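Acinetobacter secreted protease CpaA (Acinetobacter nosocomialis M2, PDB 6O38) is a zinc metalloprotease, a type II secretion substrate that pairs with the chaperone CpaB, and probably cleaves extracellular proteins. Local coordinates at residues A394-M398 with V458-G462; S412-F416 with V558-N562; G469-A473 with A485-C491; A494-H498 with A526-I532; F518-G523 with Y545-G550. All coordinates share one frame; numbering follows the deposited sequence.

Contact 1: A394-M398 with V458-G462; sequences AKLRM and VYYQG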
# COMPACT_ATOMS: atom_id res chain seq x y z
N ALA A 394 23.75 -7.61 -3.75
CA ALA A 394 23.20 -7.81 -5.09
C ALA A 394 22.16 -8.92 -5.09
O ALA A 394 21.13 -8.81 -5.77
CB ALA A 394 24.33 -8.12 -6.07
N LYS A 395 22.41 -10.00 -4.35
CA LYS A 395 21.40 -11.05 -4.21
C LYS A 395 20.17 -10.53 -3.49
O LYS A 395 19.04 -10.88 -3.83
CB LYS A 395 22.00 -12.25 -3.48
CG LYS A 395 21.15 -13.52 -3.58
CD LYS A 395 21.89 -14.72 -3.02
CE LYS A 395 20.99 -15.94 -2.93
NZ LYS A 395 19.70 -15.64 -2.24
N LEU A 396 20.37 -9.68 -2.48
CA LEU A 396 19.25 -9.12 -1.73
C LEU A 396 18.36 -8.26 -2.61
O LEU A 396 17.13 -8.27 -2.46
CB LEU A 396 19.78 -8.29 -0.55
CG LEU A 396 18.74 -7.84 0.48
CD1 LEU A 396 17.76 -8.96 0.77
CD2 LEU A 396 19.43 -7.37 1.76
N ARG A 397 18.96 -7.51 -3.54
CA ARG A 397 18.17 -6.61 -4.38
C ARG A 397 17.20 -7.38 -5.27
O ARG A 397 16.05 -6.96 -5.44
CB ARG A 397 19.11 -5.75 -5.23
CG ARG A 397 18.48 -4.48 -5.77
CD ARG A 397 19.48 -3.71 -6.62
NE ARG A 397 19.06 -2.34 -6.87
CZ ARG A 397 18.42 -1.94 -7.96
NH1 ARG A 397 18.10 -2.82 -8.91
NH2 ARG A 397 18.08 -0.67 -8.11
N MSE A 398 17.64 -8.49 -5.83
CA MSE A 398 16.81 -9.27 -6.74
C MSE A 398 15.72 -10.03 -5.99
O MSE A 398 14.61 -10.20 -6.50
CB MSE A 398 17.67 -10.24 -7.55
CG MSE A 398 18.84 -9.58 -8.25
SE MSE A 398 19.64 -10.69 -9.63
CE MSE A 398 18.14 -10.72 -10.88
N VAL A 458 14.73 -16.45 -17.13
CA VAL A 458 15.99 -15.87 -16.69
C VAL A 458 15.80 -14.37 -16.52
O VAL A 458 15.10 -13.73 -17.32
CB VAL A 458 17.14 -16.19 -17.67
CG1 VAL A 458 16.71 -15.93 -19.10
CG2 VAL A 458 18.40 -15.40 -17.33
N TYR A 459 16.41 -13.80 -15.49
CA TYR A 459 16.38 -12.37 -15.24
C TYR A 459 17.78 -11.88 -14.92
O TYR A 459 18.52 -12.54 -14.19
CB TYR A 459 15.42 -12.02 -14.10
CG TYR A 459 15.01 -10.56 -14.08
CD1 TYR A 459 15.77 -9.62 -13.39
CD2 TYR A 459 13.88 -10.13 -14.75
CE1 TYR A 459 15.41 -8.30 -13.38
CE2 TYR A 459 13.51 -8.80 -14.74
CZ TYR A 459 14.27 -7.89 -14.05
OH TYR A 459 13.91 -6.56 -14.03
N TYR A 460 18.14 -10.73 -15.48
CA TYR A 460 19.51 -10.23 -15.45
C TYR A 460 19.56 -8.87 -14.78
O TYR A 460 18.76 -7.98 -15.10
CB TYR A 460 20.08 -10.14 -16.87
CG TYR A 460 21.48 -9.56 -16.94
CD1 TYR A 460 22.56 -10.25 -16.41
CD2 TYR A 460 21.71 -8.33 -17.55
CE1 TYR A 460 23.84 -9.73 -16.48
CE2 TYR A 460 22.99 -7.80 -17.62
CZ TYR A 460 24.05 -8.50 -17.08
OH TYR A 460 25.32 -7.98 -17.15
N GLN A 461 20.49 -8.71 -13.84
CA GLN A 461 20.72 -7.45 -13.14
C GLN A 461 22.13 -6.98 -13.50
O GLN A 461 23.11 -7.56 -13.04
CB GLN A 461 20.56 -7.62 -11.63
CG GLN A 461 21.00 -6.43 -10.81
CD GLN A 461 20.68 -6.59 -9.33
OE1 GLN A 461 19.64 -6.16 -8.86
NE2 GLN A 461 21.59 -7.24 -8.60
N GLY A 462 22.22 -5.92 -14.31
CA GLY A 462 23.48 -5.46 -14.84
C GLY A 462 23.72 -3.99 -14.56
O GLY A 462 22.88 -3.31 -13.96
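In the reprolysin-like catalytic domain, helix 391-411 packs across strand 457-462, which pairs with strands 367-381 and 483-487, and M398, R397 and A394 of the helix meet Q461 and Y459 of the strand. The short segments run at 129° to each other, with their axes 10.3 Å apart at closest approach, so side chains reach across, in part to backbone. Q461 carries most of it. Its CG stands anti to the backbone N (chi1 170°) and the chain stays extended from there, which sends the amide across to the helix. Q461 NE2 donates to the carbonyl O of A394 at 3.3 Å, coming in tilted from the carbonyl plane, and it also bonds to S381 OG. One amide nitrogen therefore ties the strand both to the helix and to strand 367-381. The other amide atom, OE1, lies against the aliphatic part of R397, 3.3 Å from CD, and at the edge of its guanidinium. No hydrogen bond forms there; the polar end of R397 is taken by other groups: NH2 bonds to C491 O, and NE forms a salt bridge with E153 of the chaperone CpaB. M398, a selenomethionine, crosses Q461 with SE 3.8 Å from Q461 CB and CG against the amide. Bent at chi3, its tail reaches past the glutamine to Y459, whose hydroxyl is held by N486 OD1. There M398 CE comes up at the edge of the tyrosine ring, close to the ring plane and 3.6 Å from Y459 CD1.

Contact 2: S412-F416 with V558-N562; sequences SNARF and VSVIN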
# COMPACT_ATOMS: atom_id res chain seq x y z
N SER A 412 -3.63 -9.34 -7.01
CA SER A 412 -4.38 -9.19 -8.24
C SER A 412 -5.12 -10.45 -8.66
O SER A 412 -5.71 -10.47 -9.74
CB SER A 412 -3.45 -8.74 -9.37
OG SER A 412 -2.85 -7.49 -9.07
N ASN A 413 -5.08 -11.51 -7.84
CA ASN A 413 -5.60 -12.82 -8.21
C ASN A 413 -4.94 -13.35 -9.48
O ASN A 413 -5.55 -14.08 -10.26
CB ASN A 413 -7.13 -12.80 -8.37
CG ASN A 413 -7.84 -12.33 -7.12
OD1 ASN A 413 -7.53 -12.77 -6.01
ND2 ASN A 413 -8.79 -11.42 -7.29
N ALA A 414 -3.68 -12.97 -9.69
CA ALA A 414 -2.90 -13.50 -10.80
C ALA A 414 -2.40 -14.89 -10.44
O ALA A 414 -1.80 -15.09 -9.38
CB ALA A 414 -1.73 -12.58 -11.13
N ARG A 415 -2.64 -15.86 -11.32
CA ARG A 415 -2.37 -17.26 -11.02
C ARG A 415 -0.92 -17.63 -11.34
O ARG A 415 -0.63 -18.53 -12.13
CB ARG A 415 -3.35 -18.16 -11.78
CG ARG A 415 -4.81 -17.92 -11.43
CD ARG A 415 -5.67 -19.09 -11.86
NE ARG A 415 -7.09 -18.80 -11.74
CZ ARG A 415 -7.83 -18.28 -12.72
NH1 ARG A 415 -7.28 -18.00 -13.89
NH2 ARG A 415 -9.12 -18.05 -12.52
N PHE A 416 0.00 -16.90 -10.72
CA PHE A 416 1.41 -17.24 -10.85
C PHE A 416 2.18 -16.72 -9.65
O PHE A 416 1.79 -15.74 -9.01
CB PHE A 416 2.02 -16.69 -12.15
CG PHE A 416 2.48 -15.26 -12.06
CD1 PHE A 416 1.58 -14.22 -12.19
CD2 PHE A 416 3.82 -14.97 -11.85
CE1 PHE A 416 2.01 -12.90 -12.11
CE2 PHE A 416 4.25 -13.65 -11.77
CZ PHE A 416 3.34 -12.62 -11.90
N VAL A 558 -4.79 -9.07 -15.77
CA VAL A 558 -4.86 -10.34 -15.06
C VAL A 558 -5.41 -11.44 -15.97
O VAL A 558 -4.98 -12.60 -15.90
CB VAL A 558 -5.70 -10.19 -13.78
CG1 VAL A 558 -5.86 -11.54 -13.08
CG2 VAL A 558 -5.05 -9.18 -12.84
N SER A 559 -6.34 -11.08 -16.85
CA SER A 559 -6.91 -12.08 -17.76
C SER A 559 -5.88 -12.60 -18.75
O SER A 559 -5.92 -13.78 -19.13
CB SER A 559 -8.11 -11.49 -18.50
OG SER A 559 -7.69 -10.51 -19.44
N VAL A 560 -4.94 -11.75 -19.17
CA VAL A 560 -3.89 -12.20 -20.07
C VAL A 560 -2.83 -12.99 -19.32
O VAL A 560 -2.31 -13.99 -19.83
CB VAL A 560 -3.28 -11.00 -20.82
CG1 VAL A 560 -2.05 -11.41 -21.61
CG2 VAL A 560 -4.32 -10.38 -21.74
N ILE A 561 -2.49 -12.56 -18.10
CA ILE A 561 -1.53 -13.30 -17.28
C ILE A 561 -2.02 -14.72 -17.03
O ILE A 561 -1.27 -15.69 -17.15
CB ILE A 561 -1.25 -12.55 -15.97
CG1 ILE A 561 -0.55 -11.22 -16.24
CG2 ILE A 561 -0.42 -13.41 -15.03
CD1 ILE A 561 -0.29 -10.41 -14.99
N ASN A 562 -3.30 -14.85 -16.66
CA ASN A 562 -3.85 -16.17 -16.34
C ASN A 562 -3.93 -17.08 -17.55
O ASN A 562 -4.06 -18.30 -17.38
CB ASN A 562 -5.24 -16.01 -15.71
CG ASN A 562 -5.18 -15.35 -14.34
OD1 ASN A 562 -4.12 -15.26 -13.73
ND2 ASN A 562 -6.33 -14.89 -13.86
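N562 turns CG anti to its own carbonyl carbon (chi1 -67°), carrying its amide from helix 557-569 to the backbone of R415, and R415 makes the same turn (chi1 -61°), so that its extended side chain passes the amide at about a right angle. N562 OD1 accepts the backbone N-H of R415 at 2.9 Å in a nearly straight bond (166°), with the donor tilted from the carbonyl plane. R415 is the centre of an inverse gamma turn, just after the Schellman motif at N413 that ends helix 391-411. V558, one turn earlier on the other helix, faces that motif: its two methyls fork around the carbonyl of S412, CG2 lying 3.4 Å from S412 O and also against S412 CB. Further along, I561 CG2 packs on A414 CB and on the phenyl ring of F416, approaching F416 CD1 obliquely to 3.6 Å. L504 of the zinc-binding helix 496-504 packs on both F416 and I561, placing this junction against that helix. The guanidinium of R415 gains no bond from N562, because R415 NH1 and N562 ND2 are both donors, 3.3 Å apart; its NE has a long, weak ion pair with D371. One directional bond, aimed at a backbone N-H within the turn, thus joins the C-terminal helix to the loop, with the methyls of V558 and I561 packing beside it.

Contact 3: G469-A473 with A485-C491; sequences GCGWA and ANDIAGC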
# COMPACT_ATOMS: atom_id res chain seq x y z
N GLY A 469 16.31 3.75 -21.59
CA GLY A 469 15.55 3.25 -20.46
C GLY A 469 16.35 2.23 -19.68
O GLY A 469 17.30 1.64 -20.20
N CYS A 470 15.97 2.00 -18.43
CA CYS A 470 16.71 1.11 -17.54
C CYS A 470 16.14 -0.29 -17.44
O CYS A 470 16.65 -1.09 -16.65
CB CYS A 470 16.82 1.75 -16.15
SG CYS A 470 15.29 2.09 -15.24
N GLY A 471 15.11 -0.63 -18.20
CA GLY A 471 14.56 -1.97 -18.18
C GLY A 471 14.26 -2.47 -19.57
O GLY A 471 13.93 -1.70 -20.47
N TRP A 472 14.38 -3.79 -19.75
CA TRP A 472 14.10 -4.41 -21.03
C TRP A 472 13.53 -5.81 -20.80
O TRP A 472 13.98 -6.53 -19.91
CB TRP A 472 15.36 -4.49 -21.90
CG TRP A 472 15.88 -3.16 -22.32
CD1 TRP A 472 16.92 -2.47 -21.77
CD2 TRP A 472 15.37 -2.33 -23.38
NE1 TRP A 472 17.10 -1.28 -22.42
CE2 TRP A 472 16.16 -1.16 -23.41
CE3 TRP A 472 14.33 -2.46 -24.30
CZ2 TRP A 472 15.95 -0.14 -24.32
CZ3 TRP A 472 14.12 -1.44 -25.21
CH2 TRP A 472 14.92 -0.29 -25.22
N ALA A 473 12.56 -6.18 -21.63
CA ALA A 473 11.95 -7.51 -21.58
C ALA A 473 11.10 -7.76 -22.82
O ALA A 473 10.32 -6.90 -23.24
CB ALA A 473 11.09 -7.66 -20.32
N ALA A 485 15.48 -7.85 -17.89
CA ALA A 485 16.66 -7.20 -17.33
C ALA A 485 16.33 -5.79 -16.87
O ALA A 485 15.46 -5.12 -17.44
CB ALA A 485 17.80 -7.17 -18.35
N ASN A 486 17.03 -5.36 -15.83
CA ASN A 486 17.06 -3.96 -15.42
C ASN A 486 18.45 -3.65 -14.89
O ASN A 486 19.23 -4.55 -14.58
CB ASN A 486 15.99 -3.63 -14.36
CG ASN A 486 16.23 -4.34 -13.04
OD1 ASN A 486 15.62 -5.37 -12.77
ND2 ASN A 486 17.10 -3.78 -12.21
N ASP A 487 18.76 -2.36 -14.79
CA ASP A 487 20.05 -1.92 -14.28
C ASP A 487 19.90 -1.46 -12.83
O ASP A 487 18.84 -1.62 -12.20
CB ASP A 487 20.64 -0.83 -15.18
CG ASP A 487 19.96 0.52 -15.01
OD1 ASP A 487 18.91 0.60 -14.35
OD2 ASP A 487 20.49 1.51 -15.56
N ILE A 488 20.96 -0.88 -12.28
CA ILE A 488 20.92 -0.28 -10.95
C ILE A 488 21.05 1.23 -10.99
O ILE A 488 20.71 1.89 -10.00
CB ILE A 488 21.99 -0.89 -10.03
CG1 ILE A 488 23.39 -0.58 -10.56
CG2 ILE A 488 21.79 -2.39 -9.90
CD1 ILE A 488 24.51 -1.02 -9.63
N ALA A 489 21.56 1.80 -12.09
CA ALA A 489 21.70 3.25 -12.19
C ALA A 489 20.37 3.97 -11.99
O ALA A 489 20.26 4.89 -11.17
CB ALA A 489 22.32 3.62 -13.54
N GLY A 490 19.35 3.56 -12.74
CA GLY A 490 18.08 4.28 -12.72
C GLY A 490 16.89 3.46 -12.28
O GLY A 490 15.87 4.02 -11.86
N CYS A 491 16.99 2.14 -12.36
CA CYS A 491 15.89 1.25 -12.03
C CYS A 491 16.05 0.72 -10.61
O CYS A 491 17.15 0.38 -10.18
CB CYS A 491 15.81 0.07 -13.00
SG CYS A 491 14.75 0.29 -14.46
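W472 and A485 face each other as an antiparallel hydrogen-bonded pair and satisfy both of each other's backbone groups: W472 N gives to A485 O at 2.9 Å, and A485 N gives to W472 O at 2.8 Å. Next to them G471 and N486 form a non-hydrogen-bonded pair, and then C470 O accepts D487 N, in the carbonyl plane, at 3.1 Å. Past this point a disulfide, C470 SG to C491 SG at 2.0 Å, ties the end of the loop after strand 483-487 to C470, just before strand 471-473. The carboxylate of D487 shapes that loop from inside: OD1 receives C491 N at 3.2 Å, nearly along its C-O axis, and G490 N more weakly. The amide of N486 is used at both ends, ND2 on D487 O and OD1 on Y459. The backbone of C470 bonds to the chaperone CpaB, whose T169 packs on it. This short hairpin puts strand 471-473 antiparallel beside 483-487, while 483-487 runs parallel to 457-462, an order consistent with the antiparallel edge strand that metzincin proteases use to line the active-site cleft.

Contact 4: A494-H498 with A526-I532; sequences AAMRH and AMGGNNI. With ZN (zinc ion), chain M.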
# COMPACT_ATOMS: atom_id res chain seq x y z
N ALA A 494 11.61 -2.47 -7.94
CA ALA A 494 10.23 -2.53 -8.39
C ALA A 494 10.11 -2.72 -9.90
O ALA A 494 9.00 -2.89 -10.40
CB ALA A 494 9.48 -1.26 -7.98
N ALA A 495 11.24 -2.70 -10.62
CA ALA A 495 11.22 -2.87 -12.07
C ALA A 495 10.98 -4.32 -12.50
O ALA A 495 10.54 -4.55 -13.63
CB ALA A 495 12.53 -2.37 -12.67
N MSE A 496 11.26 -5.28 -11.63
CA MSE A 496 11.15 -6.69 -12.00
C MSE A 496 9.71 -7.08 -12.31
O MSE A 496 9.44 -7.70 -13.34
CB MSE A 496 11.69 -7.59 -10.89
CG MSE A 496 11.77 -9.05 -11.31
SE MSE A 496 12.25 -10.27 -9.88
CE MSE A 496 12.48 -11.89 -10.94
N ARG A 497 8.78 -6.71 -11.42
CA ARG A 497 7.37 -6.99 -11.67
C ARG A 497 6.87 -6.29 -12.92
O ARG A 497 5.86 -6.72 -13.50
CB ARG A 497 6.52 -6.57 -10.46
CG ARG A 497 6.42 -5.07 -10.25
CD ARG A 497 5.41 -4.75 -9.16
NE ARG A 497 5.31 -3.31 -8.90
CZ ARG A 497 4.60 -2.79 -7.91
NH1 ARG A 497 3.94 -3.57 -7.07
NH2 ARG A 497 4.56 -1.47 -7.74
N HIS A 498 7.56 -5.24 -13.37
CA HIS A 498 7.20 -4.57 -14.61
C HIS A 498 7.73 -5.34 -15.82
O HIS A 498 7.00 -5.57 -16.79
CB HIS A 498 7.73 -3.14 -14.61
CG HIS A 498 7.42 -2.38 -15.86
ND1 HIS A 498 6.25 -1.66 -16.03
CD2 HIS A 498 8.12 -2.21 -17.00
CE1 HIS A 498 6.25 -1.09 -17.22
NE2 HIS A 498 7.38 -1.41 -17.83
N ALA A 526 0.88 -1.91 -12.41
CA ALA A 526 2.29 -2.15 -12.70
C ALA A 526 2.66 -1.76 -14.13
O ALA A 526 3.73 -1.20 -14.37
CB ALA A 526 2.64 -3.61 -12.43
N MSE A 527 1.79 -2.06 -15.09
CA MSE A 527 2.08 -1.76 -16.49
C MSE A 527 1.69 -0.33 -16.87
O MSE A 527 2.06 0.15 -17.94
CB MSE A 527 1.36 -2.74 -17.42
CG MSE A 527 1.72 -4.19 -17.19
SE MSE A 527 3.64 -4.49 -17.23
CE MSE A 527 3.83 -5.15 -15.42
N GLY A 528 0.94 0.34 -16.00
CA GLY A 528 0.43 1.66 -16.32
C GLY A 528 0.94 2.78 -15.45
O GLY A 528 0.29 3.82 -15.33
N GLY A 529 2.12 2.60 -14.86
CA GLY A 529 2.69 3.60 -13.98
C GLY A 529 3.39 3.01 -12.77
O GLY A 529 4.36 3.59 -12.28
N ASN A 530 2.91 1.86 -12.29
CA ASN A 530 3.65 1.02 -11.35
C ASN A 530 3.84 1.70 -9.99
O ASN A 530 4.93 1.67 -9.42
CB ASN A 530 5.01 0.61 -11.94
CG ASN A 530 5.63 -0.57 -11.21
OD1 ASN A 530 4.93 -1.38 -10.60
ND2 ASN A 530 6.95 -0.67 -11.27
N ASN A 531 2.78 2.31 -9.46
CA ASN A 531 2.84 2.91 -8.13
C ASN A 531 1.87 2.29 -7.13
O ASN A 531 1.80 2.76 -5.99
CB ASN A 531 2.62 4.43 -8.21
CG ASN A 531 1.32 4.80 -8.88
OD1 ASN A 531 0.38 4.01 -8.95
ND2 ASN A 531 1.25 6.03 -9.38
N ILE A 532 1.13 1.26 -7.52
CA ILE A 532 0.32 0.47 -6.59
C ILE A 532 0.57 -1.00 -6.87
O ILE A 532 0.95 -1.38 -7.99
CB ILE A 532 -1.19 0.80 -6.67
CG1 ILE A 532 -1.74 0.47 -8.06
CG2 ILE A 532 -1.45 2.26 -6.32
CD1 ILE A 532 -3.24 0.64 -8.18
ZN ZN M . 7.79 -1.42 -20.02
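The imidazole of H498 is met at its edge, in the ring plane, by the carbonyl O of A526, while the selenium of M527, a selenomethionine, approaches it obliquely, 4.4 Å from the ring centroid. H498 ND1 gives its proton to A526 O at 3.1 Å in a nearly straight bond (165°), and NE2, across the ring, binds the zinc ion at 2.2 Å. H502 and H508 are the other histidine ligands, and D170 of the chaperone CpaB also binds the metal. M527, bent at chi2 and chi3, folds its CE back to the carbonyls of R497 and H498, a placement consistent with the Met-turn methionine of metzincins. The guanidinium of R497 is turned 58° from the amide plane of N530, and the two side chains come from opposite directions. Both NE and NH2 reach the same atom, N530 OD1, but with bent, weak geometry; NH1 bonds to T408 and N533. N530 ND2 donates to A494 O at 3.1 Å; the acceptor lies in the amide plane, but the donor stands well above the carbonyl plane. CG of N530 is anti to its backbone N (chi1 -163°), which brings the amide between A494 and R497. N530 thus joins the loop to A494, just ahead of helix 496-504, and more weakly to R497 in its first turn. A526 is a second-shell partner that helps set the rotation of a zinc-binding imidazole, and the chaperone's carboxylate on the zinc probably keeps substrate from reaching it.

Contact 5: F518-G523 with Y545-G550; sequences FAHPLG and YGVRLG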
# COMPACT_ATOMS: atom_id res chain seq x y z
N PHE A 518 -3.23 0.16 -16.29
CA PHE A 518 -4.25 1.14 -15.94
C PHE A 518 -3.57 2.35 -15.32
O PHE A 518 -3.05 2.26 -14.20
CB PHE A 518 -5.28 0.53 -14.98
CG PHE A 518 -6.37 1.47 -14.57
CD1 PHE A 518 -7.43 1.74 -15.42
CD2 PHE A 518 -6.33 2.09 -13.33
CE1 PHE A 518 -8.43 2.61 -15.04
CE2 PHE A 518 -7.34 2.96 -12.95
CZ PHE A 518 -8.39 3.22 -13.80
N ALA A 519 -3.57 3.47 -16.04
CA ALA A 519 -2.98 4.71 -15.56
C ALA A 519 -4.07 5.59 -14.97
O ALA A 519 -5.14 5.76 -15.58
CB ALA A 519 -2.26 5.44 -16.69
N HIS A 520 -3.81 6.15 -13.78
CA HIS A 520 -4.80 6.97 -13.10
C HIS A 520 -4.09 7.86 -12.09
O HIS A 520 -3.13 7.41 -11.46
CB HIS A 520 -5.84 6.10 -12.39
CG HIS A 520 -7.06 6.84 -11.95
ND1 HIS A 520 -7.13 7.52 -10.75
CD2 HIS A 520 -8.26 7.02 -12.54
CE1 HIS A 520 -8.32 8.08 -10.63
NE2 HIS A 520 -9.02 7.80 -11.70
N PRO A 521 -4.52 9.11 -11.93
CA PRO A 521 -3.83 10.00 -10.97
C PRO A 521 -3.89 9.53 -9.53
O PRO A 521 -3.04 9.93 -8.73
CB PRO A 521 -4.57 11.34 -11.15
CG PRO A 521 -5.17 11.27 -12.52
CD PRO A 521 -5.54 9.83 -12.71
N LEU A 522 -4.87 8.69 -9.17
CA LEU A 522 -5.01 8.20 -7.81
C LEU A 522 -4.35 6.84 -7.60
O LEU A 522 -4.55 6.22 -6.55
CB LEU A 522 -6.49 8.12 -7.43
CG LEU A 522 -7.27 9.43 -7.42
CD1 LEU A 522 -8.73 9.18 -7.09
CD2 LEU A 522 -6.65 10.42 -6.43
N GLY A 523 -3.58 6.36 -8.58
CA GLY A 523 -2.93 5.07 -8.47
C GLY A 523 -2.94 4.31 -9.78
O GLY A 523 -4.00 4.14 -10.40
N TYR A 545 -9.35 4.81 -2.63
CA TYR A 545 -10.29 5.68 -3.34
C TYR A 545 -11.41 4.92 -4.04
O TYR A 545 -12.42 5.54 -4.40
CB TYR A 545 -9.54 6.54 -4.35
CG TYR A 545 -8.46 7.38 -3.70
CD1 TYR A 545 -8.78 8.50 -2.95
CD2 TYR A 545 -7.12 7.03 -3.83
CE1 TYR A 545 -7.80 9.26 -2.35
CE2 TYR A 545 -6.13 7.79 -3.23
CZ TYR A 545 -6.47 8.90 -2.49
OH TYR A 545 -5.49 9.66 -1.90
N GLY A 546 -11.27 3.61 -4.25
CA GLY A 546 -12.33 2.82 -4.83
C GLY A 546 -12.38 2.82 -6.35
O GLY A 546 -13.32 2.25 -6.91
N VAL A 547 -11.41 3.45 -7.02
CA VAL A 547 -11.39 3.46 -8.47
C VAL A 547 -11.17 2.04 -8.99
O VAL A 547 -10.25 1.34 -8.55
CB VAL A 547 -10.31 4.42 -8.99
CG1 VAL A 547 -10.23 4.37 -10.51
CG2 VAL A 547 -10.59 5.84 -8.51
N ARG A 548 -12.02 1.62 -9.92
CA ARG A 548 -11.85 0.31 -10.55
C ARG A 548 -10.58 0.30 -11.40
O ARG A 548 -10.38 1.17 -12.24
CB ARG A 548 -13.08 -0.03 -11.38
CG ARG A 548 -12.89 -1.23 -12.29
CD ARG A 548 -14.21 -1.94 -12.53
NE ARG A 548 -15.29 -1.03 -12.88
CZ ARG A 548 -16.57 -1.23 -12.57
NH1 ARG A 548 -16.92 -2.31 -11.88
NH2 ARG A 548 -17.49 -0.35 -12.93
N LEU A 549 -9.74 -0.71 -11.18
CA LEU A 549 -8.42 -0.78 -11.81
C LEU A 549 -8.46 -1.53 -13.14
O LEU A 549 -7.70 -2.47 -13.36
CB LEU A 549 -7.44 -1.43 -10.84
CG LEU A 549 -7.22 -0.72 -9.51
CD1 LEU A 549 -6.22 -1.47 -8.65
CD2 LEU A 549 -6.77 0.71 -9.73
N GLY A 550 -9.34 -1.10 -14.04
CA GLY A 550 -9.46 -1.76 -15.32
C GLY A 550 -10.84 -1.52 -15.92
O GLY A 550 -11.62 -0.71 -15.43
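V547 is the central bump of this contact, pushing its CG1 into the angle between the rings of F518 and H520. It lies over one face of the H520 imidazole, 4.0 Å from the centroid, and at the same time at the edge of the F518 ring, 3.9 Å from CZ. The opposite face of the imidazole is taken by P521 CD, so the ring is clamped between a proline and a valine. Its rotation is fixed further by ND1, which accepts the backbone N of L522 at 3.0 Å within the type I turn from H520 to G523. At one end of the interface F518, with CG anti to the backbone N (chi1 180°), lays a face of its ring on the chain from R548 to G550. R548 O comes over that face, 3.3 Å from F518 CZ. L549 CA stands 4.1 Å from the centroid as a CH-pi contact, and L549 CD2 fills in beside F518 CD2. At the other end the roles are exchanged, with the leucine now on the turn: L522 sets CD2 over the centre of the Y545 ring, 4.1 Å away, while L522 CB meets Y545 CD2 at 3.8 Å. No hydrogen bond crosses between the segments; methyls and backbone atoms set against rings do the fitting. Both segments lie in the long irregular region between helices 496-504 and 557-569, with L522 and Y545 also packing on Y178 of strand 172-178 and V185 of strand 183-195, while R548 forms a salt bridge to D274.

Overall arrangement
Contacts 1 and 3 share the catalytic sheet, where strands 457-462 and 483-487 are neighbours; their centres are about 11 Å apart and they touch through Y459 with N486 and R397 with C491. Contact 4, about 13 Å from contact 3 between centres, follows along the chain and brings in the zinc-binding helix 496-504. Contact 5 alternates with it in sequence and touches it through I532 and L549, carrying the fold on toward the beta-sandwich strands. Contact 2 spans the longest stretch, from the end of helix 391-411 to helix 557-569, so contacts 3, 4 and 5 all fall between its segments. Contact 4 alone holds a zinc ligand; contacts 1 and 3 adjoin it, while 2 and 5 join on the C-terminal region.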